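PDB 4XUK: putative hydrolase from Acinetobacter sp. NBRC 100985, which probably hydrolyses organophosphates and lactones at a two-zinc centre of the metallo-beta-lactamase superfamily type. Local coordinates for residues P111-G116 against A262-P267; I192-H197 against G217-S222; H223-Q226 against E231-I234; G272-Y275 against S281-W284. The protein carries 2 engineered substitutions. One frame throughout, in Å; residues are numbered along the deposited sequence.

Interaction 1 (P111-G116 against A262-P267); sequences PDHVCG and AAPHLP. With ZN (zinc ion), chain C.
D112 and H113 on one side and H265 on the other close round a single zinc ion. The first two end the HxHxDH signature of the metallo-beta-lactamase fold, which runs into the short helix 111-114; H265 sits in the loop after strand 260-262, well over a hundred residues further on. The metal takes H113 NE2 at 2.0 Å, H265 NE2 at 2.2 Å and D112 OD2 at 2.3 Å, and D218 fills the fourth protein position. D112 OD2 and H265 NE2 are 3.2 Å apart because both bind this ion, and no hydrogen bond joins them. D112 OD2 reaches the rim of the H265 ring in its plane, with carboxylate and imidazole only 11° from coplanar. By contrast, the H113 and H265 rings stand nearly square to each other, at 84°, and converge through their metal-bound nitrogens. With its CG set between backbone N and carbonyl carbon (chi1 53°), D112 swings the carboxylate off the helix and onto the metal.

The next shell holds the rings in place. H113 ND1 is hydrogen-bonded to D73 OD2 and H265 ND1 to the backbone oxygen of S57, which fixes the rotation of both imidazoles and turns each NE2 inward. Behind the ligands, C115 is tied to C79 by a disulfide, while a type I turn from A263 to L266 carries H265. The first corner of that turn, P264, also abuts the zinc ligands: its CG meets the edge of the H113 ring, in plane, 3.7 Å from H113 CE1.

Interaction 2 (I192-H197 against G217-S222); sequences INTAGH and GDIVHS. With ZN (zinc ion), chain D; ZN (zinc ion), chain C.
H197 and D218 meet first through metal. H197 NE2 binds one zinc at 2.2 Å, and D218 OD2 binds the same ion at 2.4 Å while also holding the second zinc at 2.1 Å. One carboxylate oxygen is thus shared by both metals. H108 and H110 complete the protein ligands of the zinc that H197 holds.

Ring contacts come next. The methylene of D218 lies over one face of the H197 imidazole, a CH-pi contact with CB 3.6 Å from the ring centroid and displaced toward the rim. H197 keeps CG anti to its backbone nitrogen (chi1 179°), which extends the ring across to the 217-222 loop, and a hydrogen bond from ND1 to D237 OD1 fixes its rotation. H221 approaches at an oblique 49° between ring planes; H197 CE1 comes to the edge of the H221 ring, 3.4 Å from H221 CE1.

An aspartate bridging two metals, facing a histidine ligand on another loop, is found here as in the dinuclear lactonases and glyoxalase II-like members of the metallo-beta-lactamase superfamily. The two loops follow strands 211-215 and 189-193 of the same sheet.

T194 and I219 add an aliphatic contact, where I219 CG2 rests 3.9 Å from T194 CB; both side chains also touch T246 of helix 240-257. Inside 192-197 an Asx turn precedes H197: N193 OD1 accepts from A195 N at 3.0 Å, the N-H coming in from above the carbonyl plane. G196 follows with phi at 142°, a backbone conformation suited to glycine just ahead of H197.

Interaction 3 (H223-Q226 against E231-I234); sequences HTVQ and ETAI
Q226 and T232 bring the two backbones together, their CA atoms 5.8 Å apart, as the chain leaves the short helix 225-228 and doubles back past its start. The polar link is one nearly straight hydrogen bond, from Q226 NE2 to the backbone oxygen of T232, 3.2 Å long with 167° at the hydrogen. It leaves in the plane of the glutamine amide but arrives tilted 21° from the carbonyl plane of T232. Q226 places CG anti to its own carbonyl carbon (chi1 -63°) and then runs extended, which carries the amide along to the loop. The opposite end of that amide is held too, since Q226 OE1 is hydrogen-bonded to H221 N and S222 OG. The amide therefore bridges the zinc-site loop 217-222 and the returning segment 231-234, and its flip is settled by partners at both ends.

Within the metallo-beta-lactamase fold, the short helix 225-228 and the loop after it lead from that zinc-site loop to helix 240-257.

Apolar contact comes from V225 and T232, crossing at about a right angle, with V225 CG1 3.8 Å from T232 CG2. T232 OG1 is hydrogen-bonded to the backbone oxygen of R229, three residues earlier in the chain. I234 points its CB toward the glutamine, 4.1 Å from Q226 NE2, and its side chain lies about 8 Å from a zinc.

Interaction 4 (G272-Y275 against S281-W284); sequences GHTY and SYQW. Engineered in segment 272-275: T274 (natural residue Ile).
The six-membered ring of W284 comes up obliquely to the backbone of G272, with W284 CH2 3.3 Å from G272 N; the glycine has no side chain to hold the ring off. CG of W284 stands anti to the backbone nitrogen (chi1 171°), which sends the ring along the neighbouring strand, so W284 CE3 also comes to 3.6 Å from H273 O. H223 and L266 pack on this indole as well.

T274, an engineered residue where the natural one is Ile, points to the same face of the sheet as W284. T274 OG1 meets the Y282 ring obliquely, 3.7 Å from Y282 CD1, and this hydroxyl is buried with no polar partner in the model. Its chi1 of 130° lies well away from a staggered position. F227 and helix 240-257 cover T274 and Y282 here.

Y275 and Q283 project from the other face, side by side and only loosely in touch: the glutamine OE1 stands obliquely off the tyrosine ring. Beneath them the backbones are firmly paired, Y275 N to Q283 O at 3.0 Å and almost straight (173°), and Q283 N to Y275 O at 2.7 Å. A CA-H...O contact from T274 CA to Q283 O, 3.5 Å, adds to the pairing. The second subunit lies close by: its Y47 stacks on H273 and bonds to T274 O through the hydroxyl, and its Q283 packs on Q283. Y275 with Q283 as the hydrogen-bonded pair and T274 with W284 as the non-hydrogen-bonded one mark an antiparallel beta hairpin, its strand 283-286 outermost in the sheet of this chain, beside the second subunit.

Interactions 1 and 2 build the active site together, their centres 11 Å apart. One zinc is held by both contacts, and D218 OD2 lies between the two ions. The ZN of chain C and the ZN of chain D are 3.1 Å apart. D218 OD1 lies 3.1 Å from P264 CG, so the two metal-bearing loops also pack directly. Interaction 3, centred 12 Å from interaction 2, also packs on it where I234 CD1 lies 3.8 Å from H221 CB. Interaction 4 is further out, about 19 Å from interaction 1 between centres, yet W284 CZ3 touches L266 CD1 at 3.5 Å and W284 CD1 touches H223 CB at 3.8 Å. The hairpin thus touches both the H265 loop and the start of 223-226.

Interaction 1 (P111-G116 against A262-P267)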
loop_
_atom_site.group_PDB
_atom_site.type_symbol
_atom_site.label_atom_id
_atom_site.label_comp_id
_atom_site.label_asym_id
_atom_site.label_seq_id
_atom_site.Cartn_x
_atom_site.Cartn_y
_atom_site.Cartn_z
ATOM N N PRO A 111 5.277 20.907 -14.067
ATOM C CA PRO A 111 3.929 21.325 -13.657
ATOM C C PRO A 111 3.249 20.403 -12.644
ATOM O O PRO A 111 2.426 20.894 -11.869
ATOM C CB PRO A 111 3.157 21.327 -14.974
ATOM C CG PRO A 111 4.227 21.680 -16.007
ATOM C CD PRO A 111 5.435 20.911 -15.534
ATOM N N ASP A 112 3.576 19.114 -12.637
ATOM C CA ASP A 112 2.927 18.207 -11.697
ATOM C C ASP A 112 3.544 18.302 -10.298
ATOM O O ASP A 112 3.205 17.530 -9.401
ATOM C CB ASP A 112 2.942 16.771 -12.229
ATOM C CG ASP A 112 4.332 16.308 -12.606
ATOM O OD1 ASP A 112 5.070 17.075 -13.258
ATOM O OD2 ASP A 112 4.682 15.174 -12.257
ATOM N N HIS A 113 4.434 19.269 -10.112
ATOM C CA HIS A 113 5.012 19.522 -8.800
ATOM C C HIS A 113 4.766 20.941 -8.319
ATOM O O HIS A 113 4.554 21.163 -7.116
ATOM C CB HIS A 113 6.502 19.193 -8.830
ATOM C CG HIS A 113 6.766 17.785 -9.242
ATOM N ND1 HIS A 113 7.088 16.799 -8.340
ATOM C CD2 HIS A 113 6.673 17.179 -10.450
ATOM C CE1 HIS A 113 7.208 15.649 -8.980
ATOM N NE2 HIS A 113 6.975 15.857 -10.263
ATOM N N VAL A 114 4.787 21.896 -9.249
ATOM C CA VAL A 114 4.645 23.307 -8.894
ATOM C C VAL A 114 3.222 23.874 -9.047
ATOM O O VAL A 114 2.817 24.725 -8.251
ATOM C CB VAL A 114 5.657 24.193 -9.662
ATOM C CG1 VAL A 114 5.384 24.161 -11.157
ATOM C CG2 VAL A 114 5.596 25.631 -9.152
ATOM N N CYS A 115 2.462 23.418 -10.046
ATOM C CA CYS A 115 1.170 24.065 -10.344
ATOM C C CYS A 115 0.194 24.047 -9.164
ATOM O O CYS A 115 -0.594 24.984 -8.978
ATOM C CB CYS A 115 0.512 23.457 -11.588
ATOM S SG CYS A 115 1.181 24.078 -13.151
ATOM N N GLY A 116 0.268 23.001 -8.346
ATOM C CA GLY A 116 -0.591 22.896 -7.174
ATOM C C GLY A 116 -0.452 23.989 -6.128
ATOM O O GLY A 116 -1.251 24.031 -5.186
ATOM N N ALA A 262 10.393 9.203 0.459
ATOM C CA ALA A 262 9.069 9.675 0.083
ATOM C C ALA A 262 9.160 10.157 -1.358
ATOM O O ALA A 262 9.908 11.084 -1.664
ATOM C CB ALA A 262 8.625 10.800 1.001
ATOM N N ALA A 263 8.408 9.520 -2.243
ATOM C CA ALA A 263 8.557 9.769 -3.675
ATOM C C ALA A 263 7.262 10.189 -4.343
ATOM O O ALA A 263 6.239 9.515 -4.189
ATOM C CB ALA A 263 9.093 8.525 -4.350
ATOM N N PRO A 264 7.310 11.270 -5.146
ATOM C CA PRO A 264 6.084 11.713 -5.812
ATOM C C PRO A 264 5.569 10.723 -6.861
ATOM O O PRO A 264 4.365 10.740 -7.126
ATOM C CB PRO A 264 6.500 13.036 -6.483
ATOM C CG PRO A 264 7.972 12.930 -6.653
ATOM C CD PRO A 264 8.446 12.160 -5.438
ATOM N N HIS A 265 6.433 9.882 -7.433
ATOM C CA HIS A 265 5.975 8.939 -8.467
ATOM C C HIS A 265 6.092 7.450 -8.142
ATOM O O HIS A 265 6.150 6.628 -9.060
ATOM C CB HIS A 265 6.687 9.229 -9.798
ATOM C CG HIS A 265 6.318 10.549 -10.388
ATOM N ND1 HIS A 265 5.027 11.028 -10.373
ATOM C CD2 HIS A 265 7.073 11.500 -10.994
ATOM C CE1 HIS A 265 5.003 12.222 -10.946
ATOM N NE2 HIS A 265 6.227 12.520 -11.336
ATOM N N LEU A 266 6.131 7.091 -6.860
ATOM C CA LEU A 266 6.024 5.680 -6.480
ATOM C C LEU A 266 4.608 5.468 -5.941
ATOM O O LEU A 266 3.952 6.439 -5.556
ATOM C CB LEU A 266 7.116 5.301 -5.462
ATOM C CG LEU A 266 8.526 5.365 -6.054
ATOM C CD1 LEU A 266 9.623 5.031 -5.035
ATOM C CD2 LEU A 266 8.628 4.460 -7.258
ATOM N N PRO A 267 4.106 4.215 -5.960
ATOM C CA PRO A 267 2.693 3.969 -5.629
ATOM C C PRO A 267 2.249 4.579 -4.307
ATOM O O PRO A 267 2.840 4.274 -3.251
ATOM C CB PRO A 267 2.616 2.441 -5.574
ATOM C CG PRO A 267 3.638 2.002 -6.601
ATOM C CD PRO A 267 4.778 2.991 -6.435
HETATM ZN ZN ZN C . 6.889 14.580 -11.825
#

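Interaction 2 (I192-H197 against G217-S222)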
loop_
_atom_site.group_PDB
_atom_site.type_symbol
_atom_site.label_atom_id
_atom_site.label_comp_id
_atom_site.label_asym_id
_atom_site.label_seq_id
_atom_site.Cartn_x
_atom_site.Cartn_y
_atom_site.Cartn_z
ATOM N N ILE A 192 19.697 18.576 -1.369
ATOM C CA ILE A 192 20.625 17.655 -2.009
ATOM C C ILE A 192 20.494 17.733 -3.517
ATOM O O ILE A 192 19.401 17.544 -4.074
ATOM C CB ILE A 192 20.391 16.208 -1.514
ATOM C CG1 ILE A 192 20.525 16.168 0.014
ATOM C CG2 ILE A 192 21.350 15.226 -2.183
ATOM C CD1 ILE A 192 20.213 14.830 0.625
ATOM N N ASN A 193 21.605 18.016 -4.188
ATOM C CA ASN A 193 21.562 18.126 -5.628
ATOM C C ASN A 193 21.375 16.761 -6.274
ATOM O O ASN A 193 22.191 15.849 -6.098
ATOM C CB ASN A 193 22.808 18.816 -6.178
ATOM C CG ASN A 193 22.709 19.063 -7.666
ATOM O OD1 ASN A 193 22.644 18.121 -8.456
ATOM N ND2 ASN A 193 22.682 20.330 -8.057
ATOM N N THR A 194 20.284 16.625 -7.017
ATOM C CA THR A 194 20.014 15.394 -7.738
ATOM C C THR A 194 19.614 15.761 -9.162
ATOM O O THR A 194 18.596 15.316 -9.674
ATOM C CB THR A 194 18.926 14.551 -7.043
ATOM O OG1 THR A 194 17.744 15.341 -6.846
ATOM C CG2 THR A 194 19.419 14.048 -5.698
ATOM N N ALA A 195 20.433 16.598 -9.788
ATOM C CA ALA A 195 20.174 17.073 -11.142
ATOM C C ALA A 195 20.201 15.969 -12.188
ATOM O O ALA A 195 20.841 14.936 -12.002
ATOM C CB ALA A 195 21.177 18.164 -11.519
ATOM N N GLY A 196 19.512 16.219 -13.298
ATOM C CA GLY A 196 19.491 15.308 -14.426
ATOM C C GLY A 196 18.096 15.304 -15.003
ATOM O O GLY A 196 17.884 15.686 -16.156
ATOM N N HIS A 197 17.139 14.863 -14.191
ATOM C CA HIS A 197 15.738 14.918 -14.583
ATOM C C HIS A 197 15.372 16.325 -15.042
ATOM O O HIS A 197 14.686 16.496 -16.045
ATOM C CB HIS A 197 14.846 14.495 -13.422
ATOM C CG HIS A 197 13.388 14.553 -13.735
ATOM N ND1 HIS A 197 12.788 13.738 -14.672
ATOM C CD2 HIS A 197 12.401 15.325 -13.218
ATOM C CE1 HIS A 197 11.493 14.010 -14.717
ATOM N NE2 HIS A 197 11.237 14.967 -13.846
ATOM N N GLY A 217 11.912 13.341 -4.893
ATOM C CA GLY A 217 11.478 13.953 -6.134
ATOM C C GLY A 217 11.493 12.941 -7.271
ATOM O O GLY A 217 11.248 11.745 -7.061
ATOM N N ASP A 218 11.788 13.414 -8.474
ATOM C CA ASP A 218 11.641 12.601 -9.674
ATOM C C ASP A 218 12.931 11.945 -10.165
ATOM O O ASP A 218 13.213 11.951 -11.360
ATOM C CB ASP A 218 11.057 13.447 -10.798
ATOM C CG ASP A 218 9.575 13.670 -10.645
ATOM O OD1 ASP A 218 9.030 13.431 -9.542
ATOM O OD2 ASP A 218 8.949 14.053 -11.640
ATOM N N ILE A 219 13.697 11.360 -9.254
ATOM C CA ILE A 219 14.849 10.565 -9.660
ATOM C C ILE A 219 14.374 9.169 -10.066
ATOM O O ILE A 219 15.176 8.316 -10.449
ATOM C CB ILE A 219 15.874 10.449 -8.534
ATOM C CG1 ILE A 219 15.255 9.742 -7.324
ATOM C CG2 ILE A 219 16.376 11.841 -8.136
ATOM C CD1 ILE A 219 16.248 9.460 -6.215
ATOM N N VAL A 220 13.061 8.940 -9.979
ATOM C CA VAL A 220 12.476 7.678 -10.426
ATOM C C VAL A 220 10.976 7.816 -10.718
ATOM O O VAL A 220 10.274 8.613 -10.065
ATOM C CB VAL A 220 12.781 6.528 -9.415
ATOM C CG1 VAL A 220 11.849 6.587 -8.202
ATOM C CG2 VAL A 220 12.682 5.186 -10.105
ATOM N N HIS A 221 10.482 7.048 -11.690
ATOM C CA HIS A 221 9.089 7.158 -12.123
ATOM C C HIS A 221 8.299 5.856 -12.043
ATOM O O HIS A 221 7.179 5.776 -12.549
ATOM C CB HIS A 221 9.018 7.692 -13.552
ATOM C CG HIS A 221 9.283 9.157 -13.657
ATOM N ND1 HIS A 221 10.514 9.708 -13.385
ATOM C CD2 HIS A 221 8.466 10.192 -13.970
ATOM C CE1 HIS A 221 10.451 11.019 -13.540
ATOM N NE2 HIS A 221 9.220 11.336 -13.890
ATOM N N SER A 222 8.865 4.835 -11.410
ATOM C CA SER A 222 8.224 3.524 -11.399
ATOM C C SER A 222 8.821 2.680 -10.289
ATOM O O SER A 222 10.001 2.840 -9.973
ATOM C CB SER A 222 8.444 2.842 -12.762
ATOM O OG SER A 222 9.832 2.681 -13.045
HETATM ZN ZN ZN D . 9.345 15.829 -13.256
HETATM ZN ZN ZN C . 6.889 14.580 -11.825
#

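Interaction 3 (H223-Q226 against E231-I234)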
loop_
_atom_site.group_PDB
_atom_site.type_symbol
_atom_site.label_atom_id
_atom_site.label_comp_id
_atom_site.label_asym_id
_atom_site.label_seq_id
_atom_site.Cartn_x
_atom_site.Cartn_y
_atom_site.Cartn_z
ATOM N N HIS A 223 8.022 1.797 -9.684
ATOM C CA HIS A 223 8.563 0.866 -8.700
ATOM C C HIS A 223 8.926 -0.450 -9.367
ATOM O O HIS A 223 9.327 -1.403 -8.694
ATOM C CB HIS A 223 7.555 0.607 -7.561
ATOM C CG HIS A 223 6.284 -0.040 -8.017
ATOM N ND1 HIS A 223 5.468 0.525 -8.973
ATOM C CD2 HIS A 223 5.694 -1.206 -7.658
ATOM C CE1 HIS A 223 4.431 -0.265 -9.186
ATOM N NE2 HIS A 223 4.545 -1.324 -8.403
ATOM N N THR A 224 8.795 -0.486 -10.694
ATOM C CA THR A 224 8.917 -1.718 -11.460
ATOM C C THR A 224 10.175 -1.705 -12.330
ATOM O O THR A 224 11.223 -2.192 -11.909
ATOM C CB THR A 224 7.661 -1.959 -12.342
ATOM O OG1 THR A 224 7.461 -0.850 -13.225
ATOM C CG2 THR A 224 6.423 -2.097 -11.463
ATOM N N VAL A 225 10.062 -1.144 -13.531
ATOM C CA VAL A 225 11.168 -1.134 -14.496
ATOM C C VAL A 225 12.442 -0.539 -13.901
ATOM O O VAL A 225 13.523 -1.134 -14.008
ATOM C CB VAL A 225 10.798 -0.339 -15.771
ATOM C CG1 VAL A 225 11.983 -0.257 -16.716
ATOM C CG2 VAL A 225 9.614 -0.990 -16.487
ATOM N N GLN A 226 12.323 0.625 -13.262
ATOM C CA GLN A 226 13.515 1.340 -12.808
ATOM C C GLN A 226 14.062 0.867 -11.461
ATOM O O GLN A 226 15.049 1.410 -10.959
ATOM C CB GLN A 226 13.258 2.846 -12.805
ATOM C CG GLN A 226 12.967 3.405 -14.184
ATOM C CD GLN A 226 12.416 4.808 -14.109
ATOM O OE1 GLN A 226 11.390 5.042 -13.479
ATOM N NE2 GLN A 226 13.112 5.752 -14.724
ATOM N N GLU A 231 19.214 1.398 -14.426
ATOM C CA GLU A 231 19.869 2.108 -15.524
ATOM C C GLU A 231 18.919 2.627 -16.591
ATOM O O GLU A 231 19.302 3.309 -17.448
ATOM C CB GLU A 231 20.959 1.243 -16.119
ATOM C CG GLU A 231 20.422 0.047 -16.837
ATOM C CD GLU A 231 20.319 -1.230 -15.993
ATOM O OE1 GLU A 231 20.558 -2.282 -16.582
ATOM O OE2 GLU A 231 19.984 -1.206 -14.806
ATOM N N THR A 232 17.651 2.331 -16.450
ATOM C CA THR A 232 16.641 2.715 -17.436
ATOM C C THR A 232 16.186 4.168 -17.280
ATOM O O THR A 232 15.560 4.527 -16.286
ATOM C CB THR A 232 15.391 1.814 -17.302
ATOM O OG1 THR A 232 15.782 0.431 -17.333
ATOM C CG2 THR A 232 14.389 2.098 -18.416
ATOM N N ALA A 233 16.476 5.006 -18.268
ATOM C CA ALA A 233 16.001 6.384 -18.228
ATOM C C ALA A 233 14.532 6.471 -18.659
ATOM O O ALA A 233 13.945 5.489 -19.130
ATOM C CB ALA A 233 16.877 7.270 -19.099
ATOM N N ILE A 234 13.932 7.645 -18.492
ATOM C CA ILE A 234 12.580 7.862 -18.992
ATOM C C ILE A 234 12.579 9.119 -19.850
ATOM O O ILE A 234 13.422 10.006 -19.652
ATOM C CB ILE A 234 11.547 7.949 -17.835
ATOM C CG1 ILE A 234 10.118 7.859 -18.381
ATOM C CG2 ILE A 234 11.786 9.199 -16.986
ATOM C CD1 ILE A 234 9.078 7.561 -17.318
#

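Interaction 4 (G272-Y275 against S281-W284)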
loop_
_atom_site.group_PDB
_atom_site.type_symbol
_atom_site.label_atom_id
_atom_site.label_comp_id
_atom_site.label_asym_id
_atom_site.label_seq_id
_atom_site.Cartn_x
_atom_site.Cartn_y
_atom_site.Cartn_z
ATOM N N GLY A 272 8.408 4.458 1.689
ATOM C CA GLY A 272 8.959 3.117 1.807
ATOM C C GLY A 272 10.470 3.147 1.916
ATOM O O GLY A 272 11.055 4.160 2.298
ATOM N N HIS A 273 11.103 2.030 1.576
ATOM C CA HIS A 273 12.549 1.904 1.669
ATOM C C HIS A 273 13.032 1.138 0.445
ATOM O O HIS A 273 12.228 0.497 -0.237
ATOM C CB HIS A 273 12.908 1.118 2.920
ATOM C CG HIS A 273 12.506 1.791 4.198
ATOM N ND1 HIS A 273 11.229 1.705 4.715
ATOM C CD2 HIS A 273 13.214 2.551 5.066
ATOM C CE1 HIS A 273 11.171 2.381 5.852
ATOM N NE2 HIS A 273 12.361 2.899 6.089
ATOM N N THR A 274 14.327 1.207 0.146
ATOM C CA THR A 274 14.850 0.393 -0.951
ATOM C C THR A 274 15.850 -0.651 -0.488
ATOM O O THR A 274 16.766 -0.372 0.301
ATOM C CB THR A 274 15.409 1.229 -2.146
ATOM O OG1 THR A 274 16.719 0.774 -2.509
ATOM C CG2 THR A 274 15.474 2.671 -1.804
ATOM N N TYR A 275 15.638 -1.870 -0.971
ATOM C CA TYR A 275 16.520 -2.987 -0.685
ATOM C C TYR A 275 17.269 -3.349 -1.948
ATOM O O TYR A 275 16.758 -3.150 -3.053
ATOM C CB TYR A 275 15.696 -4.188 -0.229
ATOM C CG TYR A 275 16.443 -5.504 -0.241
ATOM C CD1 TYR A 275 17.296 -5.851 0.799
ATOM C CD2 TYR A 275 16.282 -6.406 -1.290
ATOM C CE1 TYR A 275 17.973 -7.048 0.796
ATOM C CE2 TYR A 275 16.952 -7.620 -1.303
ATOM C CZ TYR A 275 17.800 -7.930 -0.259
ATOM O OH TYR A 275 18.479 -9.119 -0.263
ATOM N N SER A 281 20.365 -4.600 -8.870
ATOM C CA SER A 281 18.936 -4.363 -8.936
ATOM C C SER A 281 18.449 -3.939 -7.562
ATOM O O SER A 281 19.071 -4.258 -6.549
ATOM C CB SER A 281 18.202 -5.614 -9.389
ATOM O OG SER A 281 18.172 -6.587 -8.365
ATOM N N TYR A 282 17.347 -3.205 -7.532
ATOM C CA TYR A 282 16.796 -2.715 -6.275
ATOM C C TYR A 282 15.355 -3.162 -6.181
ATOM O O TYR A 282 14.755 -3.510 -7.195
ATOM C CB TYR A 282 16.902 -1.190 -6.213
ATOM C CG TYR A 282 18.336 -0.727 -6.225
ATOM C CD1 TYR A 282 19.035 -0.561 -5.041
ATOM C CD2 TYR A 282 19.000 -0.491 -7.419
ATOM C CE1 TYR A 282 20.354 -0.161 -5.043
ATOM C CE2 TYR A 282 20.323 -0.085 -7.430
ATOM C CZ TYR A 282 20.989 0.075 -6.235
ATOM O OH TYR A 282 22.300 0.477 -6.223
ATOM N N GLN A 283 14.809 -3.172 -4.965
ATOM C CA GLN A 283 13.410 -3.546 -4.759
ATOM C C GLN A 283 12.740 -2.514 -3.849
ATOM O O GLN A 283 13.300 -2.134 -2.814
ATOM C CB GLN A 283 13.299 -4.956 -4.158
ATOM C CG GLN A 283 11.854 -5.418 -3.892
ATOM C CD GLN A 283 11.769 -6.822 -3.287
ATOM O OE1 GLN A 283 12.694 -7.623 -3.415
ATOM N NE2 GLN A 283 10.651 -7.119 -2.618
ATOM N N TRP A 284 11.567 -2.035 -4.257
ATOM C CA TRP A 284 10.832 -1.038 -3.498
ATOM C C TRP A 284 10.014 -1.760 -2.445
ATOM O O TRP A 284 9.184 -2.611 -2.783
ATOM C CB TRP A 284 9.895 -0.274 -4.437
ATOM C CG TRP A 284 8.925 0.652 -3.766
ATOM C CD1 TRP A 284 7.556 0.557 -3.758
ATOM C CD2 TRP A 284 9.248 1.826 -3.015
ATOM N NE1 TRP A 284 7.012 1.608 -3.040
ATOM C CE2 TRP A 284 8.034 2.398 -2.576
ATOM C CE3 TRP A 284 10.446 2.448 -2.671
ATOM C CZ2 TRP A 284 7.990 3.567 -1.807
ATOM C CZ3 TRP A 284 10.401 3.602 -1.907
ATOM C CH2 TRP A 284 9.183 4.152 -1.489
#